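Local structure of flavin-containing monooxygenase (Allium sativum, 6WPU) at residues W61-D66 with P118-V123; Y86-T91 with S231-R236. The protein probably uses its bound FAD to oxygenate the sulfur of S-allyl-L-cysteine, as the flavin-dependent S-monooxygenase of garlic. All blocks are in the same frame, centred on the assembly; numbering follows the deposited sequence.

Contacts 1 and 2 lie on the same side of the chain's centre, their own centres about 12 Å apart, and their segments alternate along the sequence: 61-66, then 86-91, then 118-123, then 231-236. Both early segments belong to the long loop region between strand 47-52 and helix 95-98. Contact 1 joins this region to the start of helix 120-133 beside the flavin; contact 2 joins it to the C-terminal part of helix 225-234. Segment 86-91 ties the two together, being bonded to 118-123 by backbone and side-chain hydrogen bonds. Both contacts also touch FAD, so the cofactor's surroundings are linked stepwise to a more distant helix.

Contact 1 of 2, residues W61-D66 with P118-V123; sequences WIYTPD and PGHEEV. With FAD (flavin-adenine dinucleotide), chain B.
Trp61 lays its indole against Val123, whose CG1 methyl sits 3.6 Å from the centroid of the six-membered ring, almost on the ring normal, in a CH-pi contact over one face. Val123 CG1 is turned anti to its own backbone N (chi1 -178°), which brings this methyl over the ring while CG2 reaches the rim at CZ3. His120 CB meets the same indole at its edge, 3.8 Å from Trp61 CE3. From the pyrrole ring Trp61 NE1 donates a hydrogen bond of 3.1 Å to FAD O3' of the ribityl chain, while CZ2 of the six-membered ring comes near FAD C4X and C10. Between methyl, helix start and cofactor the indole has little room to turn.

Two residues on, Tyr63 rests its CB 3.3 Å from His120 CE1. The two rings are tilted by 30° and slid apart, so they barely overlap. A water bridges the segments here: it donates to Trp61 O, accepts from Tyr63 N and lies 2.7 Å from His120 ND1. The other imidazole nitrogen, NE2, is hydrogen-bonded to Lys87 O, so His120 is held at both nitrogens. Here a loop tryptophan, backed by the first turn of helix 120-133, forms part of the FAD pocket of this flavin-binding monooxygenase-like family member.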
loop_
_atom_site.group_PDB
_atom_site.type_symbol
_atom_site.label_atom_id
_atom_site.label_comp_id
_atom_site.label_asym_id
_atom_site.label_seq_id
_atom_site.Cartn_x
_atom_site.Cartn_y
_atom_site.Cartn_z
ATOM N N TRP A 61 -7.550 -4.960 2.865
ATOM C CA TRP A 61 -8.260 -5.979 2.102
ATOM C C TRP A 61 -9.638 -6.320 2.679
ATOM O O TRP A 61 -10.356 -7.136 2.089
ATOM C CB TRP A 61 -7.378 -7.224 1.985
ATOM C CG TRP A 61 -6.231 -6.977 1.049
ATOM C CD1 TRP A 61 -4.923 -6.770 1.375
ATOM C CD2 TRP A 61 -6.313 -6.864 -0.372
ATOM N NE1 TRP A 61 -4.181 -6.554 0.240
ATOM C CE2 TRP A 61 -5.014 -6.606 -0.848
ATOM C CE3 TRP A 61 -7.364 -6.973 -1.293
ATOM C CZ2 TRP A 61 -4.733 -6.453 -2.204
ATOM C CZ3 TRP A 61 -7.085 -6.825 -2.628
ATOM C CH2 TRP A 61 -5.777 -6.571 -3.075
ATOM N N ILE A 62 -10.029 -5.718 3.798
ATOM C CA ILE A 62 -11.410 -5.804 4.287
ATOM C C ILE A 62 -12.228 -4.747 3.543
ATOM O O ILE A 62 -12.199 -3.572 3.912
ATOM C CB ILE A 62 -11.494 -5.593 5.800
ATOM C CG1 ILE A 62 -10.538 -6.528 6.546
ATOM C CG2 ILE A 62 -12.932 -5.803 6.278
ATOM C CD1 ILE A 62 -10.439 -6.206 8.026
ATOM N N TYR A 63 -12.974 -5.148 2.512
ATOM C CA TYR A 63 -13.882 -4.194 1.878
ATOM C C TYR A 63 -14.938 -3.730 2.873
ATOM O O TYR A 63 -15.437 -4.513 3.680
ATOM C CB TYR A 63 -14.569 -4.810 0.659
ATOM C CG TYR A 63 -15.655 -3.925 0.098
ATOM C CD1 TYR A 63 -15.333 -2.788 -0.641
ATOM C CD2 TYR A 63 -17.002 -4.212 0.318
ATOM C CE1 TYR A 63 -16.321 -1.950 -1.146
ATOM C CE2 TYR A 63 -18.004 -3.371 -0.187
ATOM C CZ TYR A 63 -17.651 -2.251 -0.922
ATOM O OH TYR A 63 -18.621 -1.411 -1.430
ATOM N N THR A 64 -15.256 -2.437 2.837
ATOM C CA THR A 64 -16.417 -1.941 3.570
ATOM C C THR A 64 -17.140 -0.922 2.697
ATOM O O THR A 64 -16.492 -0.089 2.049
ATOM C CB THR A 64 -16.061 -1.294 4.914
ATOM O OG1 THR A 64 -17.249 -0.763 5.501
ATOM C CG2 THR A 64 -15.033 -0.154 4.750
ATOM N N PRO A 65 -18.477 -0.961 2.660
ATOM C CA PRO A 65 -19.217 0.127 2.006
ATOM C C PRO A 65 -19.171 1.419 2.796
ATOM O O PRO A 65 -19.596 2.449 2.265
ATOM C CB PRO A 65 -20.652 -0.415 1.917
ATOM C CG PRO A 65 -20.623 -1.797 2.487
ATOM C CD PRO A 65 -19.374 -1.939 3.292
ATOM N N ASP A 66 -18.697 1.385 4.046
ATOM C CA ASP A 66 -18.518 2.606 4.825
ATOM C C ASP A 66 -17.611 3.561 4.080
ATOM O O ASP A 66 -16.634 3.142 3.448
ATOM C CB ASP A 66 -17.874 2.313 6.189
ATOM C CG ASP A 66 -18.740 1.465 7.106
ATOM O OD1 ASP A 66 -19.900 1.154 6.761
ATOM O OD2 ASP A 66 -18.234 1.099 8.196
ATOM N N PRO A 118 -8.144 -12.331 -8.998
ATOM C CA PRO A 118 -9.424 -12.448 -8.294
ATOM C C PRO A 118 -9.850 -11.127 -7.666
ATOM O O PRO A 118 -9.117 -10.138 -7.642
ATOM C CB PRO A 118 -9.122 -13.501 -7.226
ATOM C CG PRO A 118 -7.668 -13.236 -6.894
ATOM C CD PRO A 118 -7.039 -12.947 -8.234
ATOM N N GLY A 119 -11.058 -11.143 -7.124
ATOM C CA GLY A 119 -11.556 -10.004 -6.386
ATOM C C GLY A 119 -10.972 -9.928 -4.990
ATOM O O GLY A 119 -10.400 -10.890 -4.471
ATOM N N HIS A 120 -11.149 -8.753 -4.372
ATOM C CA HIS A 120 -10.550 -8.496 -3.069
ATOM C C HIS A 120 -10.970 -9.529 -2.026
ATOM O O HIS A 120 -10.187 -9.839 -1.118
ATOM C CB HIS A 120 -10.919 -7.090 -2.597
ATOM C CG HIS A 120 -12.386 -6.819 -2.616
ATOM N ND1 HIS A 120 -13.228 -7.226 -1.606
ATOM C CD2 HIS A 120 -13.168 -6.194 -3.534
ATOM C CE1 HIS A 120 -14.464 -6.860 -1.895
ATOM N NE2 HIS A 120 -14.457 -6.232 -3.058
ATOM N N GLU A 121 -12.189 -10.070 -2.133
ATOM C CA GLU A 121 -12.636 -11.082 -1.174
ATOM C C GLU A 121 -11.692 -12.274 -1.151
ATOM O O GLU A 121 -11.446 -12.863 -0.092
ATOM C CB GLU A 121 -14.053 -11.545 -1.512
ATOM C CG GLU A 121 -15.132 -11.009 -0.593
ATOM C CD GLU A 121 -16.512 -11.050 -1.230
ATOM O OE1 GLU A 121 -17.197 -10.005 -1.218
ATOM O OE2 GLU A 121 -16.905 -12.120 -1.750
ATOM N N GLU A 122 -11.165 -12.650 -2.312
ATOM C CA GLU A 122 -10.268 -13.793 -2.378
ATOM C C GLU A 122 -8.940 -13.484 -1.700
ATOM O O GLU A 122 -8.332 -14.372 -1.099
ATOM C CB GLU A 122 -10.063 -14.202 -3.838
ATOM C CG GLU A 122 -9.230 -15.462 -4.059
ATOM C CD GLU A 122 -9.984 -16.776 -3.790
ATOM O OE1 GLU A 122 -9.335 -17.843 -3.874
ATOM O OE2 GLU A 122 -11.202 -16.751 -3.503
ATOM N N VAL A 123 -8.482 -12.235 -1.767
ATOM C CA VAL A 123 -7.237 -11.882 -1.098
ATOM C C VAL A 123 -7.437 -11.889 0.410
ATOM O O VAL A 123 -6.589 -12.390 1.165
ATOM C CB VAL A 123 -6.729 -10.520 -1.596
ATOM C CG1 VAL A 123 -5.408 -10.169 -0.930
ATOM C CG2 VAL A 123 -6.599 -10.525 -3.093
HETATM P PA FAD B . -2.886 -2.159 5.614
HETATM O O1A FAD B . -3.630 -3.177 4.747
HETATM O O2A FAD B . -3.281 -0.769 5.624
HETATM O O5B FAD B . -2.961 -2.492 7.088
HETATM C C5B FAD B . -2.572 -1.678 8.189
HETATM C C4B FAD B . -3.297 -2.121 9.480
HETATM O O4B FAD B . -2.878 -1.440 10.630
HETATM C C3B FAD B . -4.791 -1.967 9.393
HETATM O O3B FAD B . -5.433 -3.151 9.737
HETATM C C2B FAD B . -5.117 -0.904 10.381
HETATM O O2B FAD B . -6.364 -1.053 10.959
HETATM C C1B FAD B . -4.011 -1.092 11.378
HETATM N N9A FAD B . -3.693 0.096 12.136
HETATM C C8A FAD B . -3.469 1.360 11.603
HETATM N N7A FAD B . -3.203 2.227 12.589
HETATM C C5A FAD B . -3.264 1.566 13.819
HETATM C C6A FAD B . -3.094 1.951 15.147
HETATM N N6A FAD B . -2.769 3.313 15.498
HETATM N N1A FAD B . -3.205 1.035 16.125
HETATM C C2A FAD B . -3.513 -0.260 15.856
HETATM N N3A FAD B . -3.694 -0.682 14.582
HETATM C C4A FAD B . -3.578 0.199 13.551
HETATM N N1 FAD B . -1.261 -5.231 -3.390
HETATM C C2 FAD B . -1.280 -6.493 -4.083
HETATM O O2 FAD B . -0.389 -7.458 -3.764
HETATM N N3 FAD B . -2.129 -6.697 -5.147
HETATM C C4 FAD B . -3.035 -5.723 -5.512
HETATM O O4 FAD B . -3.895 -5.899 -6.545
HETATM C C4X FAD B . -3.215 -4.513 -4.685
HETATM N N5 FAD B . -4.284 -3.657 -4.917
HETATM C C5X FAD B . -4.455 -2.547 -4.096
HETATM C C6 FAD B . -5.526 -1.675 -4.338
HETATM C C7 FAD B . -5.703 -0.574 -3.508
HETATM C C7M FAD B . -6.850 0.361 -3.784
HETATM C C8 FAD B . -4.827 -0.332 -2.452
HETATM C C8M FAD B . -4.986 0.850 -1.551
HETATM C C9 FAD B . -3.754 -1.198 -2.211
HETATM C C9A FAD B . -3.568 -2.302 -3.030
HETATM N N10 FAD B . -2.477 -3.201 -2.771
HETATM C C10 FAD B . -2.294 -4.321 -3.593
HETATM C "C1'" FAD B . -1.525 -2.921 -1.685
HETATM C "C2'" FAD B . -1.913 -3.228 -0.254
HETATM O "O2'" FAD B . -1.715 -2.104 0.499
HETATM C "C3'" FAD B . -0.937 -4.286 0.208
HETATM O "O3'" FAD B . -1.356 -5.404 -0.474
HETATM C "C4'" FAD B . -0.949 -4.591 1.702
HETATM O "O4'" FAD B . -2.264 -4.776 2.077
HETATM C "C5'" FAD B . -0.257 -3.574 2.616
HETATM O "O5'" FAD B . -0.749 -3.918 3.879
HETATM P P FAD B . -0.411 -3.292 5.295
HETATM O O1P FAD B . -0.476 -4.374 6.439
HETATM O O2P FAD B . 0.940 -2.504 5.071
HETATM O O3P FAD B . -1.416 -1.991 5.345
HETATM O O HOH W 1 -12.661 -7.887 0.979
#

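Contact 2 of 2, residues Y86-T91 with S231-R236; sequences YKSLRT and SRDVAR. With FAD (flavin-adenine dinucleotide), chain B; SO4 (sulfate ion), chain D.
Ser88 meets Asp233 where a type I beta turn, Tyr86 to Leu89, is held against the C-terminal part of helix 225-234. The turn is closed by a backbone bond from Leu89 N to Tyr86 O, which leaves Ser88 at a corner facing the helix. Leu89 and, further along the loop, Thr91 belong to the FAD pocket, Leu89 CD1 lying 3.8 Å from FAD C6.

Along the helix, Arg232 comes first and reaches the turn's neighbourhood through a sulfate ion, probably from the crystallisation liquor. Its guanidinium meets the anion at its edge with two nearly straight bonds, NH1 to SO4 O1 at 3.0 Å and NH2 to SO4 O3 at 2.6 Å. Arg90 grips the same sulfate through NH1, 2.9 Å from O4, so the anion bridges the two arginines in this crystal. Each also has an acidic partner: Arg90 pairs with Asp438, Arg232 with Asp229.

Asp233 carries the direct contact. Its CG stands anti to the backbone N (chi1 -158°), sending the carboxylate out to the turn. OD2 lies 4.1 Å from Tyr86 CD2, with the ring and carboxylate planes 36° apart. Asp233 OD2 is hydrogen-bonded to Tyr207 OH and also accepts, at 2.8 Å, from a water that strengthens the join by accepting in turn from Ser88 N. Replacing the aspartate by an alanine would probably leave Ser88 OG and Tyr207 OH without this partner and the water without one of its holds. The direct bond between the segments runs from Ser88 OG to Asp233 OD1 at 2.8 Å, the hydroxyl approaching from above the carboxylate plane, 61° out of it.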
loop_
_atom_site.group_PDB
_atom_site.type_symbol
_atom_site.label_atom_id
_atom_site.label_comp_id
_atom_site.label_asym_id
_atom_site.label_seq_id
_atom_site.Cartn_x
_atom_site.Cartn_y
_atom_site.Cartn_z
ATOM N N TYR A 86 -12.788 -0.402 -3.512
ATOM C CA TYR A 86 -14.145 -0.296 -4.040
ATOM C C TYR A 86 -14.682 -1.697 -4.311
ATOM O O TYR A 86 -13.930 -2.678 -4.346
ATOM C CB TYR A 86 -14.195 0.579 -5.303
ATOM C CG TYR A 86 -13.142 0.250 -6.341
ATOM C CD1 TYR A 86 -11.866 0.826 -6.274
ATOM C CD2 TYR A 86 -13.421 -0.620 -7.393
ATOM C CE1 TYR A 86 -10.894 0.514 -7.206
ATOM C CE2 TYR A 86 -12.453 -0.921 -8.354
ATOM C CZ TYR A 86 -11.197 -0.356 -8.244
ATOM O OH TYR A 86 -10.236 -0.645 -9.170
ATOM N N LYS A 87 -16.000 -1.794 -4.483
ATOM C CA LYS A 87 -16.640 -3.102 -4.365
ATOM C C LYS A 87 -16.192 -4.070 -5.461
ATOM O O LYS A 87 -16.023 -5.267 -5.206
ATOM C CB LYS A 87 -18.160 -2.950 -4.372
ATOM C CG LYS A 87 -18.909 -4.280 -4.227
ATOM C CD LYS A 87 -20.410 -4.030 -4.049
ATOM C CE LYS A 87 -21.236 -5.301 -4.093
ATOM N NZ LYS A 87 -21.543 -5.713 -5.503
ATOM N N SER A 88 -15.999 -3.583 -6.684
ATOM C CA SER A 88 -15.654 -4.483 -7.784
ATOM C C SER A 88 -14.156 -4.746 -7.909
ATOM O O SER A 88 -13.753 -5.463 -8.831
ATOM C CB SER A 88 -16.175 -3.932 -9.116
ATOM O OG SER A 88 -15.533 -2.708 -9.397
ATOM N N LEU A 89 -13.328 -4.206 -7.012
ATOM C CA LEU A 89 -11.885 -4.273 -7.199
ATOM C C LEU A 89 -11.413 -5.717 -7.348
ATOM O O LEU A 89 -11.820 -6.601 -6.593
ATOM C CB LEU A 89 -11.158 -3.599 -6.033
ATOM C CG LEU A 89 -9.630 -3.575 -6.164
ATOM C CD1 LEU A 89 -9.044 -2.237 -5.686
ATOM C CD2 LEU A 89 -8.957 -4.790 -5.420
ATOM N N ARG A 90 -10.584 -5.939 -8.361
ATOM C CA ARG A 90 -9.789 -7.139 -8.562
ATOM C C ARG A 90 -8.306 -6.790 -8.444
ATOM O O ARG A 90 -7.911 -5.624 -8.575
ATOM C CB ARG A 90 -10.067 -7.764 -9.935
ATOM C CG ARG A 90 -11.495 -8.226 -10.146
ATOM C CD ARG A 90 -11.768 -8.516 -11.614
ATOM N NE ARG A 90 -11.030 -9.680 -12.085
ATOM C CZ ARG A 90 -11.041 -10.116 -13.338
ATOM N NH1 ARG A 90 -11.753 -9.468 -14.263
ATOM N NH2 ARG A 90 -10.325 -11.193 -13.671
ATOM N N THR A 91 -7.480 -7.809 -8.179
ATOM C CA THR A 91 -6.048 -7.566 -8.031
ATOM C C THR A 91 -5.482 -7.019 -9.338
ATOM O O THR A 91 -5.958 -7.348 -10.429
ATOM C CB THR A 91 -5.296 -8.850 -7.612
ATOM O OG1 THR A 91 -5.272 -9.814 -8.683
ATOM C CG2 THR A 91 -5.938 -9.481 -6.390
ATOM N N SER A 231 -12.196 4.665 -13.292
ATOM C CA SER A 231 -12.867 5.263 -14.448
ATOM C C SER A 231 -13.723 4.243 -15.180
ATOM O O SER A 231 -14.883 4.517 -15.518
ATOM C CB SER A 231 -11.837 5.861 -15.406
ATOM O OG SER A 231 -11.071 6.848 -14.744
ATOM N N ARG A 232 -13.163 3.059 -15.449
ATOM C CA ARG A 232 -13.942 2.042 -16.148
ATOM C C ARG A 232 -15.131 1.588 -15.306
ATOM O O ARG A 232 -16.224 1.354 -15.840
ATOM C CB ARG A 232 -13.047 0.858 -16.519
ATOM C CG ARG A 232 -12.016 1.204 -17.588
ATOM C CD ARG A 232 -11.374 -0.031 -18.192
ATOM N NE ARG A 232 -10.699 -0.817 -17.174
ATOM C CZ ARG A 232 -11.113 -2.004 -16.749
ATOM N NH1 ARG A 232 -12.197 -2.569 -17.280
ATOM N NH2 ARG A 232 -10.433 -2.629 -15.800
ATOM N N ASP A 233 -14.937 1.480 -13.986
ATOM C CA ASP A 233 -16.031 1.115 -13.093
ATOM C C ASP A 233 -17.129 2.171 -13.128
ATOM O O ASP A 233 -18.305 1.847 -13.307
ATOM C CB ASP A 233 -15.493 0.930 -11.668
ATOM C CG ASP A 233 -16.393 0.067 -10.804
ATOM O OD1 ASP A 233 -16.774 -1.045 -11.241
ATOM O OD2 ASP A 233 -16.701 0.482 -9.667
ATOM N N VAL A 234 -16.749 3.444 -12.977
ATOM C CA VAL A 234 -17.701 4.552 -13.021
ATOM C C VAL A 234 -18.388 4.616 -14.381
ATOM O O VAL A 234 -19.588 4.903 -14.477
ATOM C CB VAL A 234 -16.977 5.872 -12.677
ATOM C CG1 VAL A 234 -17.851 7.088 -12.976
ATOM C CG2 VAL A 234 -16.561 5.872 -11.210
ATOM N N ALA A 235 -17.648 4.324 -15.455
ATOM C CA ALA A 235 -18.216 4.402 -16.797
ATOM C C ALA A 235 -19.341 3.399 -17.023
ATOM O O ALA A 235 -20.078 3.544 -18.008
ATOM C CB ALA A 235 -17.119 4.203 -17.847
ATOM N N ARG A 236 -19.515 2.420 -16.120
ATOM C CA ARG A 236 -20.634 1.483 -16.233
ATOM C C ARG A 236 -21.983 2.187 -16.116
ATOM O O ARG A 236 -22.982 1.705 -16.655
ATOM C CB ARG A 236 -20.537 0.397 -15.155
ATOM C CG ARG A 236 -19.300 -0.523 -15.205
ATOM C CD ARG A 236 -19.474 -1.658 -14.170
ATOM N NE ARG A 236 -20.781 -2.277 -14.401
ATOM C CZ ARG A 236 -21.613 -2.688 -13.447
ATOM N NH1 ARG A 236 -21.272 -2.565 -12.165
ATOM N NH2 ARG A 236 -22.796 -3.218 -13.781
HETATM P PA FAD B . -2.886 -2.159 5.614
HETATM O O1A FAD B . -3.630 -3.177 4.747
HETATM O O2A FAD B . -3.281 -0.769 5.624
HETATM O O5B FAD B . -2.961 -2.492 7.088
HETATM C C5B FAD B . -2.572 -1.678 8.189
HETATM C C4B FAD B . -3.297 -2.121 9.480
HETATM O O4B FAD B . -2.878 -1.440 10.630
HETATM C C3B FAD B . -4.791 -1.967 9.393
HETATM O O3B FAD B . -5.433 -3.151 9.737
HETATM C C2B FAD B . -5.117 -0.904 10.381
HETATM O O2B FAD B . -6.364 -1.053 10.959
HETATM C C1B FAD B . -4.011 -1.092 11.378
HETATM N N9A FAD B . -3.693 0.096 12.136
HETATM C C8A FAD B . -3.469 1.360 11.603
HETATM N N7A FAD B . -3.203 2.227 12.589
HETATM C C5A FAD B . -3.264 1.566 13.819
HETATM C C6A FAD B . -3.094 1.951 15.147
HETATM N N6A FAD B . -2.769 3.313 15.498
HETATM N N1A FAD B . -3.205 1.035 16.125
HETATM C C2A FAD B . -3.513 -0.260 15.856
HETATM N N3A FAD B . -3.694 -0.682 14.582
HETATM C C4A FAD B . -3.578 0.199 13.551
HETATM N N1 FAD B . -1.261 -5.231 -3.390
HETATM C C2 FAD B . -1.280 -6.493 -4.083
HETATM O O2 FAD B . -0.389 -7.458 -3.764
HETATM N N3 FAD B . -2.129 -6.697 -5.147
HETATM C C4 FAD B . -3.035 -5.723 -5.512
HETATM O O4 FAD B . -3.895 -5.899 -6.545
HETATM C C4X FAD B . -3.215 -4.513 -4.685
HETATM N N5 FAD B . -4.284 -3.657 -4.917
HETATM C C5X FAD B . -4.455 -2.547 -4.096
HETATM C C6 FAD B . -5.526 -1.675 -4.338
HETATM C C7 FAD B . -5.703 -0.574 -3.508
HETATM C C7M FAD B . -6.850 0.361 -3.784
HETATM C C8 FAD B . -4.827 -0.332 -2.452
HETATM C C8M FAD B . -4.986 0.850 -1.551
HETATM C C9 FAD B . -3.754 -1.198 -2.211
HETATM C C9A FAD B . -3.568 -2.302 -3.030
HETATM N N10 FAD B . -2.477 -3.201 -2.771
HETATM C C10 FAD B . -2.294 -4.321 -3.593
HETATM C "C1'" FAD B . -1.525 -2.921 -1.685
HETATM C "C2'" FAD B . -1.913 -3.228 -0.254
HETATM O "O2'" FAD B . -1.715 -2.104 0.499
HETATM C "C3'" FAD B . -0.937 -4.286 0.208
HETATM O "O3'" FAD B . -1.356 -5.404 -0.474
HETATM C "C4'" FAD B . -0.949 -4.591 1.702
HETATM O "O4'" FAD B . -2.264 -4.776 2.077
HETATM C "C5'" FAD B . -0.257 -3.574 2.616
HETATM O "O5'" FAD B . -0.749 -3.918 3.879
HETATM P P FAD B . -0.411 -3.292 5.295
HETATM O O1P FAD B . -0.476 -4.374 6.439
HETATM O O2P FAD B . 0.940 -2.504 5.071
HETATM O O3P FAD B . -1.416 -1.991 5.345
HETATM S S SO4 D . -11.979 -5.836 -15.331
HETATM O O1 SO4 D . -13.041 -5.161 -16.081
HETATM O O2 SO4 D . -11.130 -6.561 -16.274
HETATM O O3 SO4 D . -11.155 -4.851 -14.640
HETATM O O4 SO4 D . -12.570 -6.730 -14.330
HETATM O O HOH W 2 -17.280 -1.018 -7.342
#